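Local coordinates for protein GH3 beta-N-acetylglucosaminidase (Paenibacillaceae, PDB 6K5J) that hydrolyses terminal beta-linked N-acetylglucosamine residues from oligosaccharides as a family 3 glycoside hydrolase, probably in the breakdown of chitin-derived sugars, at residues 365-378 with 498-512. Sequence-based numbering, arbitrary orientation.
Sequences VERISEKSITLLRS and TFFAAYENTPSAMRA
Arg511 of helix 507-517 meets Glu366 over one guanidinium face and Glu370 at the edge, both from helix 359-372. Its CG is anti to the backbone N (chi1 174°) and the chain extended as far as NE. Arg511 CD packs against Glu366 CD at 3.5 Å. Arg511 NE lies 3.6 Å from Glu366 OE1, a long ion pair of stacked planes. At the edge, Arg511 NH1 gives Glu370 OE2 a nearly straight bond of 2.7 Å (170°) on its anti lone pair, and also donates to a water held by Glu366 O and Ser508 O; Arg511 NH2 lies 3.5 Å from Glu370 OE2. Replacement by alanine would probably leave both carboxylates without the arginine's charge and the water without its N-H donor. Deeper between the helices, Ser369 OG and Ser508 OG are hydrogen-bonded at 2.6 Å. Strand 374-377, closely following helix 359-372, edges a six-stranded mixed sheet and pairs antiparallel with strand 499-501, which leads through a loop into helix 507-517; a classic beta bulge sets Leu376 and Arg377 against Phe499. Leu375 CD1 sits over one face of the Phe500 ring, 3.8 Å from its centroid, a CH-pi contact. Where helix passes into strand, Tyr503 OH donates to Thr374 OG1 (2.8 Å), which in turn donates to Ser372 O.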
loop_
_atom_site.group_PDB
_atom_site.type_symbol
_atom_site.label_atom_id
_atom_site.label_comp_id
_atom_site.label_asym_id
_atom_site.label_seq_id
_atom_site.Cartn_x
_atom_site.Cartn_y
_atom_site.Cartn_z
ATOM N N VAL A 365 18.381 1.368 2.969
ATOM C CA VAL A 365 17.119 0.941 3.575
ATOM C C VAL A 365 17.382 0.093 4.817
ATOM O O VAL A 365 16.576 0.095 5.755
ATOM C CB VAL A 365 16.208 0.202 2.564
ATOM C CG1 VAL A 365 15.851 1.103 1.375
ATOM C CG2 VAL A 365 16.815 -1.086 2.100
ATOM N N GLU A 366 18.504 -0.633 4.852
ATOM C CA GLU A 366 18.897 -1.322 6.081
ATOM C C GLU A 366 19.063 -0.337 7.236
ATOM O O GLU A 366 18.614 -0.592 8.360
ATOM C CB GLU A 366 20.190 -2.109 5.845
ATOM C CG GLU A 366 19.941 -3.412 5.080
ATOM C CD GLU A 366 21.208 -4.147 4.705
ATOM O OE1 GLU A 366 22.317 -3.599 4.928
ATOM O OE2 GLU A 366 21.086 -5.279 4.181
ATOM N N ARG A 367 19.675 0.812 6.968
ATOM C CA ARG A 367 19.854 1.794 8.028
ATOM C C ARG A 367 18.525 2.394 8.469
ATOM O O ARG A 367 18.366 2.735 9.646
ATOM C CB ARG A 367 20.841 2.861 7.570
ATOM C CG ARG A 367 22.250 2.288 7.441
ATOM C CD ARG A 367 23.298 3.350 7.086
ATOM N NE ARG A 367 24.455 2.677 6.517
ATOM C CZ ARG A 367 24.770 2.697 5.230
ATOM N NH1 ARG A 367 24.028 3.389 4.376
ATOM N NH2 ARG A 367 25.826 2.024 4.803
ATOM N N ILE A 368 17.554 2.501 7.559
ATOM C CA ILE A 368 16.211 2.943 7.940
ATOM C C ILE A 368 15.584 1.964 8.928
ATOM O O ILE A 368 15.059 2.361 9.975
ATOM C CB ILE A 368 15.326 3.112 6.689
ATOM C CG1 ILE A 368 15.863 4.228 5.783
ATOM C CG2 ILE A 368 13.888 3.384 7.076
ATOM C CD1 ILE A 368 15.022 4.426 4.552
ATOM N N SER A 369 15.623 0.668 8.609
ATOM C CA SER A 369 14.967 -0.313 9.467
ATOM C C SER A 369 15.634 -0.410 10.831
ATOM O O SER A 369 14.960 -0.714 11.821
ATOM C CB SER A 369 14.958 -1.688 8.789
ATOM O OG SER A 369 14.363 -1.622 7.508
ATOM N N GLU A 370 16.952 -0.175 10.908
ATOM C CA GLU A 370 17.618 -0.149 12.214
ATOM C C GLU A 370 17.001 0.896 13.139
ATOM O O GLU A 370 16.994 0.715 14.361
ATOM C CB GLU A 370 19.120 0.117 12.055
ATOM C CG GLU A 370 19.887 -1.008 11.341
ATOM C CD GLU A 370 21.390 -0.745 11.245
ATOM O OE1 GLU A 370 21.887 0.184 11.912
ATOM O OE2 GLU A 370 22.070 -1.474 10.496
ATOM N N LYS A 371 16.495 2.000 12.581
ATOM C CA LYS A 371 15.874 3.046 13.387
ATOM C C LYS A 371 14.416 2.757 13.723
ATOM O O LYS A 371 13.836 3.469 14.549
ATOM C CB LYS A 371 15.957 4.402 12.659
ATOM C CG LYS A 371 17.351 5.020 12.614
ATOM C CD LYS A 371 17.360 6.362 11.852
ATOM C CE LYS A 371 16.976 7.547 12.747
ATOM N NZ LYS A 371 16.737 8.821 11.974
ATOM N N SER A 372 13.821 1.733 13.118
ATOM C CA SER A 372 12.387 1.482 13.177
ATOM C C SER A 372 11.983 0.491 14.270
ATOM O O SER A 372 10.959 0.699 14.929
ATOM C CB SER A 372 11.913 0.980 11.797
ATOM O OG SER A 372 10.524 0.722 11.762
ATOM N N ILE A 373 12.774 -0.569 14.495
ATOM C CA ILE A 373 12.399 -1.610 15.454
ATOM C C ILE A 373 12.070 -0.991 16.803
ATOM O O ILE A 373 12.827 -0.170 17.334
ATOM C CB ILE A 373 13.524 -2.652 15.601
ATOM C CG1 ILE A 373 13.966 -3.177 14.220
ATOM C CG2 ILE A 373 13.056 -3.771 16.542
ATOM C CD1 ILE A 373 12.867 -3.910 13.437
ATOM N N THR A 374 10.941 -1.411 17.372
ATOM C CA THR A 374 10.371 -0.804 18.565
ATOM C C THR A 374 10.172 -1.863 19.640
ATOM O O THR A 374 9.773 -2.988 19.343
ATOM C CB THR A 374 9.036 -0.140 18.210
ATOM O OG1 THR A 374 9.264 0.808 17.155
ATOM C CG2 THR A 374 8.426 0.560 19.416
ATOM N N LEU A 375 10.470 -1.511 20.886
ATOM C CA LEU A 375 10.247 -2.392 22.025
ATOM C C LEU A 375 9.040 -1.871 22.791
ATOM O O LEU A 375 9.079 -0.764 23.332
ATOM C CB LEU A 375 11.479 -2.452 22.934
ATOM C CG LEU A 375 11.380 -3.322 24.206
ATOM C CD1 LEU A 375 10.899 -4.739 23.885
ATOM C CD2 LEU A 375 12.718 -3.375 24.924
ATOM N N LEU A 376 7.970 -2.657 22.835
ATOM C CA LEU A 376 6.750 -2.234 23.510
ATOM C C LEU A 376 6.642 -2.754 24.933
ATOM O O LEU A 376 5.980 -2.124 25.764
ATOM C CB LEU A 376 5.515 -2.694 22.721
ATOM C CG LEU A 376 5.108 -1.891 21.482
ATOM C CD1 LEU A 376 6.048 -2.166 20.345
ATOM C CD2 LEU A 376 3.683 -2.267 21.069
ATOM N N ARG A 377 7.287 -3.874 25.244
ATOM C CA ARG A 377 7.131 -4.478 26.559
ATOM C C ARG A 377 8.354 -5.338 26.831
ATOM O O ARG A 377 8.820 -6.042 25.940
ATOM C CB ARG A 377 5.852 -5.329 26.628
ATOM C CG ARG A 377 5.646 -6.029 27.966
ATOM C CD ARG A 377 4.471 -6.997 27.932
ATOM N NE ARG A 377 3.207 -6.312 27.736
ATOM C CZ ARG A 377 2.083 -6.911 27.367
ATOM N NH1 ARG A 377 2.066 -8.221 27.147
ATOM N NH2 ARG A 377 0.976 -6.200 27.220
ATOM N N SER A 378 8.875 -5.265 28.053
ATOM C CA SER A 378 9.960 -6.151 28.457
ATOM C C SER A 378 10.051 -6.140 29.972
ATOM O O SER A 378 9.572 -5.215 30.636
ATOM C CB SER A 378 11.299 -5.744 27.843
ATOM O OG SER A 378 11.632 -4.434 28.243
ATOM N N THR A 498 7.938 -10.047 26.595
ATOM C CA THR A 498 8.825 -9.258 25.745
ATOM C C THR A 498 8.211 -9.186 24.358
ATOM O O THR A 498 8.020 -10.223 23.716
ATOM C CB THR A 498 10.222 -9.882 25.666
ATOM O OG1 THR A 498 10.708 -10.130 26.991
ATOM C CG2 THR A 498 11.191 -8.961 24.932
ATOM N N PHE A 499 7.909 -7.967 23.897
ATOM C CA PHE A 499 7.211 -7.763 22.630
ATOM C C PHE A 499 7.883 -6.642 21.852
ATOM O O PHE A 499 8.004 -5.519 22.354
ATOM C CB PHE A 499 5.729 -7.438 22.861
ATOM C CG PHE A 499 4.931 -7.305 21.588
ATOM C CD1 PHE A 499 4.875 -6.087 20.914
ATOM C CD2 PHE A 499 4.247 -8.394 21.060
ATOM C CE1 PHE A 499 4.150 -5.954 19.724
ATOM C CE2 PHE A 499 3.514 -8.279 19.881
ATOM C CZ PHE A 499 3.460 -7.035 19.206
ATOM N N PHE A 500 8.285 -6.941 20.621
ATOM C CA PHE A 500 8.854 -5.978 19.686
ATOM C C PHE A 500 7.885 -5.753 18.533
ATOM O O PHE A 500 7.089 -6.631 18.194
ATOM C CB PHE A 500 10.184 -6.477 19.104
ATOM C CG PHE A 500 11.300 -6.582 20.104
ATOM C CD1 PHE A 500 11.480 -7.751 20.841
ATOM C CD2 PHE A 500 12.188 -5.521 20.291
ATOM C CE1 PHE A 500 12.508 -7.861 21.753
ATOM C CE2 PHE A 500 13.217 -5.622 21.210
ATOM C CZ PHE A 500 13.380 -6.798 21.944
ATOM N N ALA A 501 7.995 -4.587 17.889
ATOM C CA ALA A 501 7.296 -4.332 16.636
ATOM C C ALA A 501 8.311 -4.063 15.535
ATOM O O ALA A 501 9.198 -3.213 15.693
ATOM C CB ALA A 501 6.315 -3.153 16.755
ATOM N N ALA A 502 8.167 -4.771 14.415
ATOM C CA ALA A 502 8.933 -4.483 13.210
ATOM C C ALA A 502 8.095 -3.907 12.079
ATOM O O ALA A 502 8.672 -3.416 11.097
ATOM C CB ALA A 502 9.647 -5.752 12.705
ATOM N N TYR A 503 6.767 -3.974 12.169
ATOM C CA TYR A 503 5.806 -3.353 11.251
ATOM C C TYR A 503 5.801 -3.967 9.854
ATOM O O TYR A 503 5.057 -3.485 8.979
ATOM C CB TYR A 503 6.029 -1.831 11.142
ATOM C CG TYR A 503 6.187 -1.176 12.497
ATOM C CD1 TYR A 503 5.074 -0.875 13.274
ATOM C CD2 TYR A 503 7.452 -0.898 13.023
ATOM C CE1 TYR A 503 5.206 -0.292 14.524
ATOM C CE2 TYR A 503 7.592 -0.322 14.277
ATOM C CZ TYR A 503 6.463 -0.013 15.016
ATOM O OH TYR A 503 6.591 0.565 16.264
ATOM N N GLU A 504 6.594 -5.004 9.604
ATOM C CA GLU A 504 6.685 -5.633 8.289
ATOM C C GLU A 504 7.643 -6.811 8.419
ATOM O O GLU A 504 8.359 -6.941 9.418
ATOM C CB GLU A 504 7.159 -4.660 7.204
ATOM C CG GLU A 504 8.504 -4.047 7.506
ATOM C CD GLU A 504 8.834 -2.901 6.583
ATOM O OE1 GLU A 504 7.909 -2.153 6.187
ATOM O OE2 GLU A 504 10.025 -2.757 6.249
ATOM N N ASN A 505 7.643 -7.680 7.402
ATOM C CA ASN A 505 8.549 -8.826 7.357
ATOM C C ASN A 505 9.559 -8.710 6.216
ATOM O O ASN A 505 10.009 -9.720 5.668
ATOM C CB ASN A 505 7.763 -10.138 7.257
ATOM C CG ASN A 505 7.026 -10.292 5.936
ATOM O OD1 ASN A 505 6.993 -9.380 5.120
ATOM N ND2 ASN A 505 6.420 -11.461 5.729
ATOM N N THR A 506 9.907 -7.479 5.843
ATOM C CA THR A 506 10.858 -7.215 4.772
ATOM C C THR A 506 12.258 -7.703 5.140
ATOM O O THR A 506 12.562 -7.898 6.319
ATOM C CB THR A 506 10.932 -5.718 4.501
ATOM O OG1 THR A 506 11.339 -5.051 5.705
ATOM C CG2 THR A 506 9.582 -5.177 4.054
ATOM N N PRO A 507 13.143 -7.865 4.146
ATOM C CA PRO A 507 14.523 -8.255 4.474
ATOM C C PRO A 507 15.198 -7.312 5.455
ATOM O O PRO A 507 15.814 -7.774 6.421
ATOM C CB PRO A 507 15.216 -8.256 3.101
ATOM C CG PRO A 507 14.122 -8.610 2.143
ATOM C CD PRO A 507 12.902 -7.880 2.687
ATOM N N SER A 508 15.081 -5.992 5.243
ATOM C CA SER A 508 15.791 -5.052 6.101
ATOM C C SER A 508 15.192 -4.993 7.500
ATOM O O SER A 508 15.921 -4.744 8.462
ATOM C CB SER A 508 15.818 -3.656 5.466
ATOM O OG SER A 508 14.516 -3.098 5.386
ATOM N N ALA A 509 13.877 -5.204 7.635
ATOM C CA ALA A 509 13.269 -5.201 8.963
ATOM C C ALA A 509 13.699 -6.428 9.754
ATOM O O ALA A 509 13.934 -6.346 10.962
ATOM C CB ALA A 509 11.740 -5.148 8.858
ATOM N N MET A 510 13.831 -7.571 9.084
ATOM C CA MET A 510 14.251 -8.769 9.794
ATOM C C MET A 510 15.737 -8.725 10.127
ATOM O O MET A 510 16.150 -9.251 11.171
ATOM C CB MET A 510 13.890 -10.008 8.972
ATOM C CG MET A 510 12.363 -10.209 8.808
ATOM S SD MET A 510 11.458 -10.361 10.381
ATOM C CE MET A 510 10.879 -8.672 10.696
ATOM N N ARG A 511 16.544 -8.091 9.276
ATOM C CA ARG A 511 17.952 -7.878 9.609
ATOM C C ARG A 511 18.082 -7.018 10.855
ATOM O O ARG A 511 18.812 -7.367 11.786
ATOM C CB ARG A 511 18.693 -7.238 8.436
ATOM C CG ARG A 511 20.156 -6.840 8.752
ATOM C CD ARG A 511 20.795 -6.054 7.587
ATOM N NE ARG A 511 22.130 -5.565 7.938
ATOM C CZ ARG A 511 22.375 -4.434 8.591
ATOM N NH1 ARG A 511 21.374 -3.646 8.970
ATOM N NH2 ARG A 511 23.635 -4.086 8.866
ATOM N N ALA A 512 17.355 -5.895 10.892
ATOM C CA ALA A 512 17.410 -4.999 12.041
ATOM C C ALA A 512 16.890 -5.688 13.293
ATOM O O ALA A 512 17.454 -5.531 14.381
ATOM C CB ALA A 512 16.602 -3.733 11.749
HETATM O O HOH W 1 18.419 -3.534 8.616
HETATM O O HOH W 2 11.695 -1.546 8.231
HETATM O O HOH W 3 10.916 -1.981 10.680
#